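Local structure of GDP-L-fucose synthase (Campylobacter jejuni subsp. jejuni serotype O:2, 7M13) at residues S153-Y158 against I261-L266; P186-K191 against L292-I297. The protein works as an NADP(H)-dependent GDP-D-glycero-L-gluco-heptose synthase in capsular polysaccharide biosynthesis, an epimerase/dehydratase-family enzyme related to GDP-L-fucose synthases. All blocks are in the same frame, centred on the assembly; numbering follows the deposited sequence.

Contact 1. Residues S153-Y158 against I261-L266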
loop_
_atom_site.group_PDB
_atom_site.type_symbol
_atom_site.label_atom_id
_atom_site.label_comp_id
_atom_site.label_asym_id
_atom_site.label_seq_id
_atom_site.Cartn_x
_atom_site.Cartn_y
_atom_site.Cartn_z
ATOM N N SER B 153 -3.558 -11.529 0.042
ATOM C CA SER B 153 -3.551 -11.732 -1.434
ATOM C C SER B 153 -2.743 -12.988 -1.803
ATOM O O SER B 153 -3.132 -13.731 -2.709
ATOM C CB SER B 153 -3.008 -10.519 -2.126
ATOM O OG SER B 153 -3.806 -9.374 -1.828
ATOM N N TYR B 154 -1.638 -13.251 -1.119
ATOM C CA TYR B 154 -0.854 -14.504 -1.291
ATOM C C TYR B 154 -1.729 -15.699 -0.894
ATOM O O TYR B 154 -1.769 -16.739 -1.597
ATOM C CB TYR B 154 0.472 -14.454 -0.534
ATOM C CG TYR B 154 1.567 -13.830 -1.360
ATOM C CD1 TYR B 154 1.674 -12.465 -1.491
ATOM C CD2 TYR B 154 2.372 -14.612 -2.178
ATOM C CE1 TYR B 154 2.646 -11.896 -2.298
ATOM C CE2 TYR B 154 3.336 -14.054 -2.997
ATOM C CZ TYR B 154 3.463 -12.683 -3.080
ATOM O OH TYR B 154 4.381 -12.078 -3.918
ATOM N N ASN B 155 -2.485 -15.558 0.184
ATOM C CA ASN B 155 -3.327 -16.676 0.663
ATOM C C ASN B 155 -4.359 -17.011 -0.428
ATOM O O ASN B 155 -4.649 -18.188 -0.699
ATOM C CB ASN B 155 -4.015 -16.290 1.964
ATOM C CG ASN B 155 -3.042 -16.120 3.129
ATOM O OD1 ASN B 155 -1.855 -16.504 3.062
ATOM N ND2 ASN B 155 -3.539 -15.520 4.193
ATOM N N ILE B 156 -4.937 -15.988 -1.044
ATOM C CA ILE B 156 -6.002 -16.199 -2.046
ATOM C C ILE B 156 -5.391 -16.725 -3.344
ATOM O O ILE B 156 -5.919 -17.703 -3.916
ATOM C CB ILE B 156 -6.795 -14.906 -2.263
ATOM C CG1 ILE B 156 -7.580 -14.533 -1.006
ATOM C CG2 ILE B 156 -7.710 -15.035 -3.478
ATOM C CD1 ILE B 156 -8.191 -13.164 -1.040
ATOM N N GLN B 157 -4.370 -16.068 -3.872
ATOM C CA GLN B 157 -3.860 -16.444 -5.211
ATOM C C GLN B 157 -3.092 -17.762 -5.122
ATOM O O GLN B 157 -3.233 -18.597 -6.056
ATOM C CB GLN B 157 -2.965 -15.359 -5.809
ATOM C CG GLN B 157 -2.334 -15.817 -7.114
ATOM C CD GLN B 157 -1.542 -14.762 -7.853
ATOM O OE1 GLN B 157 -1.431 -13.609 -7.410
ATOM N NE2 GLN B 157 -0.931 -15.155 -8.966
ATOM N N TYR B 158 -2.257 -17.946 -4.112
ATOM C CA TYR B 158 -1.247 -19.026 -4.077
ATOM C C TYR B 158 -1.576 -20.070 -3.000
ATOM O O TYR B 158 -0.781 -21.039 -2.904
ATOM C CB TYR B 158 0.123 -18.405 -3.891
ATOM C CG TYR B 158 0.622 -17.648 -5.084
ATOM C CD1 TYR B 158 0.903 -18.321 -6.262
ATOM C CD2 TYR B 158 0.910 -16.283 -5.023
ATOM C CE1 TYR B 158 1.394 -17.649 -7.365
ATOM C CE2 TYR B 158 1.455 -15.617 -6.108
ATOM C CZ TYR B 158 1.683 -16.294 -7.292
ATOM O OH TYR B 158 2.207 -15.660 -8.393
ATOM N N ILE B 261 -4.714 -21.479 13.770
ATOM C CA ILE B 261 -5.518 -20.562 12.914
ATOM C C ILE B 261 -4.910 -20.577 11.522
ATOM O O ILE B 261 -3.793 -20.087 11.329
ATOM C CB ILE B 261 -5.576 -19.148 13.498
ATOM C CG1 ILE B 261 -6.205 -19.136 14.887
ATOM C CG2 ILE B 261 -6.340 -18.251 12.526
ATOM C CD1 ILE B 261 -6.100 -17.811 15.572
ATOM N N ASP B 262 -5.650 -21.143 10.581
ATOM C CA ASP B 262 -5.267 -21.219 9.167
ATOM C C ASP B 262 -6.159 -20.267 8.366
ATOM O O ASP B 262 -7.223 -19.864 8.832
ATOM C CB ASP B 262 -5.336 -22.670 8.699
ATOM C CG ASP B 262 -4.360 -23.573 9.458
ATOM O OD1 ASP B 262 -3.163 -23.196 9.598
ATOM O OD2 ASP B 262 -4.790 -24.661 9.923
ATOM N N PHE B 263 -5.749 -19.912 7.163
ATOM C CA PHE B 263 -6.543 -18.993 6.335
ATOM C C PHE B 263 -7.962 -19.546 6.149
ATOM O O PHE B 263 -8.908 -18.766 6.207
ATOM C CB PHE B 263 -5.838 -18.753 4.997
ATOM C CG PHE B 263 -6.536 -17.739 4.141
ATOM C CD1 PHE B 263 -7.103 -18.089 2.931
ATOM C CD2 PHE B 263 -6.668 -16.424 4.568
ATOM C CE1 PHE B 263 -7.749 -17.152 2.151
ATOM C CE2 PHE B 263 -7.294 -15.484 3.771
ATOM C CZ PHE B 263 -7.830 -15.856 2.560
ATOM N N LYS B 264 -8.102 -20.865 5.956
ATOM C CA LYS B 264 -9.444 -21.482 5.778
ATOM C C LYS B 264 -10.350 -21.151 6.977
ATOM O O LYS B 264 -11.550 -20.951 6.746
ATOM C CB LYS B 264 -9.310 -22.983 5.505
ATOM C CG LYS B 264 -8.715 -23.804 6.634
ATOM C CD LYS B 264 -8.938 -25.301 6.441
ATOM C CE LYS B 264 -8.772 -26.097 7.720
ATOM N NZ LYS B 264 -7.532 -26.908 7.679
ATOM N N ASP B 265 -9.800 -20.970 8.185
ATOM C CA ASP B 265 -10.605 -20.632 9.394
ATOM C C ASP B 265 -11.119 -19.193 9.315
ATOM O O ASP B 265 -12.109 -18.859 9.988
ATOM C CB ASP B 265 -9.821 -20.875 10.675
ATOM C CG ASP B 265 -9.341 -22.316 10.823
ATOM O OD1 ASP B 265 -10.159 -23.255 10.558
ATOM O OD2 ASP B 265 -8.163 -22.524 11.156
ATOM N N LEU B 266 -10.429 -18.329 8.573
ATOM C CA LEU B 266 -10.741 -16.886 8.531
ATOM C C LEU B 266 -11.728 -16.540 7.424
ATOM O O LEU B 266 -12.208 -15.396 7.401
ATOM C CB LEU B 266 -9.419 -16.133 8.323
ATOM C CG LEU B 266 -8.428 -16.356 9.453
ATOM C CD1 LEU B 266 -7.068 -15.767 9.103
ATOM C CD2 LEU B 266 -8.928 -15.751 10.751
#

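Contact 2. Residues P186-K191 against L292-I297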
loop_
_atom_site.group_PDB
_atom_site.type_symbol
_atom_site.label_atom_id
_atom_site.label_comp_id
_atom_site.label_asym_id
_atom_site.label_seq_id
_atom_site.Cartn_x
_atom_site.Cartn_y
_atom_site.Cartn_z
ATOM N N PRO B 186 6.608 1.286 28.951
ATOM C CA PRO B 186 7.986 1.184 29.428
ATOM C C PRO B 186 8.565 2.524 29.895
ATOM O O PRO B 186 9.235 2.516 30.915
ATOM C CB PRO B 186 8.755 0.618 28.219
ATOM C CG PRO B 186 7.688 -0.206 27.507
ATOM C CD PRO B 186 6.434 0.637 27.636
ATOM N N ALA B 187 8.271 3.615 29.186
ATOM C CA ALA B 187 8.778 4.974 29.506
ATOM C C ALA B 187 8.112 5.484 30.783
ATOM O O ALA B 187 8.817 6.085 31.611
ATOM C CB ALA B 187 8.522 5.939 28.381
ATOM N N LEU B 188 6.803 5.265 30.930
ATOM C CA LEU B 188 6.065 5.644 32.157
ATOM C C LEU B 188 6.712 4.940 33.357
ATOM O O LEU B 188 6.985 5.621 34.366
ATOM C CB LEU B 188 4.588 5.265 31.989
ATOM C CG LEU B 188 3.636 5.847 33.032
ATOM C CD1 LEU B 188 3.771 7.357 33.127
ATOM C CD2 LEU B 188 2.207 5.467 32.688
ATOM N N LEU B 189 6.956 3.632 33.269
ATOM C CA LEU B 189 7.596 2.864 34.366
ATOM C C LEU B 189 8.924 3.554 34.687
ATOM O O LEU B 189 9.192 3.784 35.893
ATOM C CB LEU B 189 7.809 1.406 33.953
ATOM C CG LEU B 189 8.433 0.519 35.026
ATOM C CD1 LEU B 189 7.574 0.500 36.284
ATOM C CD2 LEU B 189 8.640 -0.894 34.506
ATOM N N ARG B 190 9.698 3.922 33.659
ATOM C CA ARG B 190 11.047 4.510 33.872
ATOM C C ARG B 190 10.910 5.898 34.494
ATOM O O ARG B 190 11.747 6.226 35.352
ATOM C CB ARG B 190 11.873 4.599 32.589
ATOM C CG ARG B 190 13.345 4.885 32.866
ATOM C CD ARG B 190 14.244 4.646 31.672
ATOM N NE ARG B 190 15.609 5.098 31.912
ATOM C CZ ARG B 190 16.561 5.141 30.986
ATOM N NH1 ARG B 190 17.770 5.568 31.303
ATOM N NH2 ARG B 190 16.306 4.748 29.751
ATOM N N LYS B 191 9.909 6.676 34.089
ATOM C CA LYS B 191 9.684 8.048 34.626
ATOM C C LYS B 191 9.445 7.974 36.137
ATOM O O LYS B 191 10.047 8.781 36.884
ATOM C CB LYS B 191 8.486 8.720 33.947
ATOM C CG LYS B 191 8.763 9.327 32.575
ATOM C CD LYS B 191 7.638 10.225 32.064
ATOM C CE LYS B 191 7.254 11.328 33.033
ATOM N NZ LYS B 191 6.434 12.390 32.394
ATOM N N LEU B 292 -1.269 5.853 37.916
ATOM C CA LEU B 292 -1.442 5.468 39.341
ATOM C C LEU B 292 -0.973 4.031 39.534
ATOM O O LEU B 292 -0.348 3.739 40.557
ATOM C CB LEU B 292 -2.902 5.633 39.768
ATOM C CG LEU B 292 -3.419 7.065 39.822
ATOM C CD1 LEU B 292 -4.912 7.072 40.139
ATOM C CD2 LEU B 292 -2.631 7.885 40.833
ATOM N N MET B 293 -1.276 3.134 38.594
ATOM C CA MET B 293 -0.811 1.738 38.694
ATOM C C MET B 293 0.708 1.772 38.794
ATOM O O MET B 293 1.281 1.035 39.602
ATOM C CB MET B 293 -1.158 0.911 37.456
ATOM C CG MET B 293 -2.521 0.345 37.439
ATOM S SD MET B 293 -2.660 -0.679 35.926
ATOM C CE MET B 293 -4.434 -0.908 35.936
ATOM N N VAL B 294 1.336 2.529 37.905
ATOM C CA VAL B 294 2.819 2.519 37.822
ATOM C C VAL B 294 3.366 3.086 39.133
ATOM O O VAL B 294 4.289 2.464 39.691
ATOM C CB VAL B 294 3.333 3.301 36.607
ATOM C CG1 VAL B 294 4.838 3.480 36.695
ATOM C CG2 VAL B 294 2.934 2.603 35.311
ATOM N N LYS B 295 2.783 4.191 39.601
ATOM C CA LYS B 295 3.191 4.891 40.856
ATOM C C LYS B 295 3.191 3.899 42.023
ATOM O O LYS B 295 4.187 3.859 42.796
ATOM C CB LYS B 295 2.261 6.072 41.149
ATOM C CG LYS B 295 2.638 6.857 42.402
ATOM C CD LYS B 295 1.619 7.878 42.866
ATOM C CE LYS B 295 1.897 8.347 44.282
ATOM N NZ LYS B 295 0.970 9.431 44.696
ATOM N N ASN B 296 2.131 3.100 42.134
ATOM C CA ASN B 296 1.919 2.169 43.272
ATOM C C ASN B 296 2.909 1.008 43.168
ATOM O O ASN B 296 3.415 0.565 44.220
ATOM C CB ASN B 296 0.443 1.775 43.361
ATOM C CG ASN B 296 -0.424 2.976 43.694
ATOM O OD1 ASN B 296 -1.610 3.013 43.365
ATOM N ND2 ASN B 296 0.165 3.982 44.330
ATOM N N ILE B 297 3.207 0.540 41.949
ATOM C CA ILE B 297 4.153 -0.592 41.729
ATOM C C ILE B 297 5.584 -0.116 42.006
ATOM O O ILE B 297 6.346 -0.875 42.633
ATOM C CB ILE B 297 3.984 -1.189 40.317
ATOM C CG1 ILE B 297 2.606 -1.838 40.197
ATOM C CG2 ILE B 297 5.109 -2.167 39.997
ATOM C CD1 ILE B 297 2.216 -2.256 38.791
#

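Contact 1. Residues S153-Y158 against I261-L266
Asn-155, on the last turn of helix 138-158, lays its CB almost squarely over the ring of Phe-263. This CH-pi contact puts CB 3.5 Å from the ring centroid and just 6° off the ring normal. The amide then runs on above the ring at a slant, its plane 54° from that of the ring, and ND2 comes within 3.3 Å of Phe-263 CD2. Phe-263 can reach the helix because its CG stands anti to the backbone N (chi1 -175°), which carries the ring away from the 261-266 turn. That turn is folded on itself: Asp-262 N donates a nearly straight hydrogen bond to Asp-265 OD2, at 2.9 Å.

The other flank is looser. Ile-156 offers one branch, with CG1 3.8 Å from Phe-263 CZ and meeting the ring obliquely; this residue is partly exposed and also packs on Arg-80 of the second subunit.

No hydrogen bond joins the two segments. The buried amide finds its partners just beyond the helix, OD1 with Thr-160 OG1 and ND2 with Phe-162 O, and Asn-161 OD1 takes up the backbone N-H of Phe-263. The hold across this contact is therefore probably dispersive for the most part; the amide's two hydrogen bonds hold its turn, and so the place of ND2 beside the ring, while the helix backbone sets CB over the face.

Contact 2. Residues P186-K191 against L292-I297
Val-294 pushes both of its methyl groups against helix 184-199 where Leu-188 and Leu-189 follow one another. CG1 makes its closest approaches to backbone atoms, Leu-189 CA at 3.7 Å and Leu-188 O at 3.8 Å. With CG1 anti to the valine's own N (chi1 170°), CG2 is left to face the side chain of Leu-188, 4.0 Å from its CD2. The Leu-189 side chain crosses the valine at a slant, its CD1 4.1 Å from Val-294 CG1. A small branched residue at the centre lets the helices approach closely, the CA atoms of Leu-189 and Val-294 being 5.9 Å apart.

In the next shell, both leucines have further partners on helix 287-298, Leu-188 with Ile-287 and Val-290, Leu-189 with Val-298. Leu-188 also packs on Ile-234 of strand 231-235, and Leu-189 on Tyr-343 of helix 335-347, a helix that Ile-297 meets through Ile-339.

Farther along helix 184-199, the end of the Lys-191 side chain leads away from this interface, and its NZ is hydrogen-bonded to the carbonyl oxygens of Phe-225 and Glu-233. Lys-191 is a predicted substrate-binding residue, as is Arg-242, whose side chain is about 7 Å from that of Leu-188. An apolar helix pair of this kind, near the predicted sugar-nucleotide site, is consistent with the smaller, C-terminal substrate-binding domain of extended short-chain dehydrogenase/reductases.

In the fold
Contact 1 and contact 2 lie on opposite sides of the chain's centre, about 41 Å apart between centres and about 25 Å between nearest atoms, so neither touches the other. From contact 2, the Leu-188 side chain is about 13 Å from the bound NADP cofactor. Contact 1 lies away from the annotated sites, yet helix 138-158 links it to the cofactor, since the same helix carries Lys-144, which binds NADPH. It also borders the dimer interface, where Tyr-158 OH is hydrogen-bonded to Asp-82 OD1 of the second subunit. Contact 1 thus belongs to the Rossmann-type half, and contact 2 to the part that probably receives the sugar nucleotide.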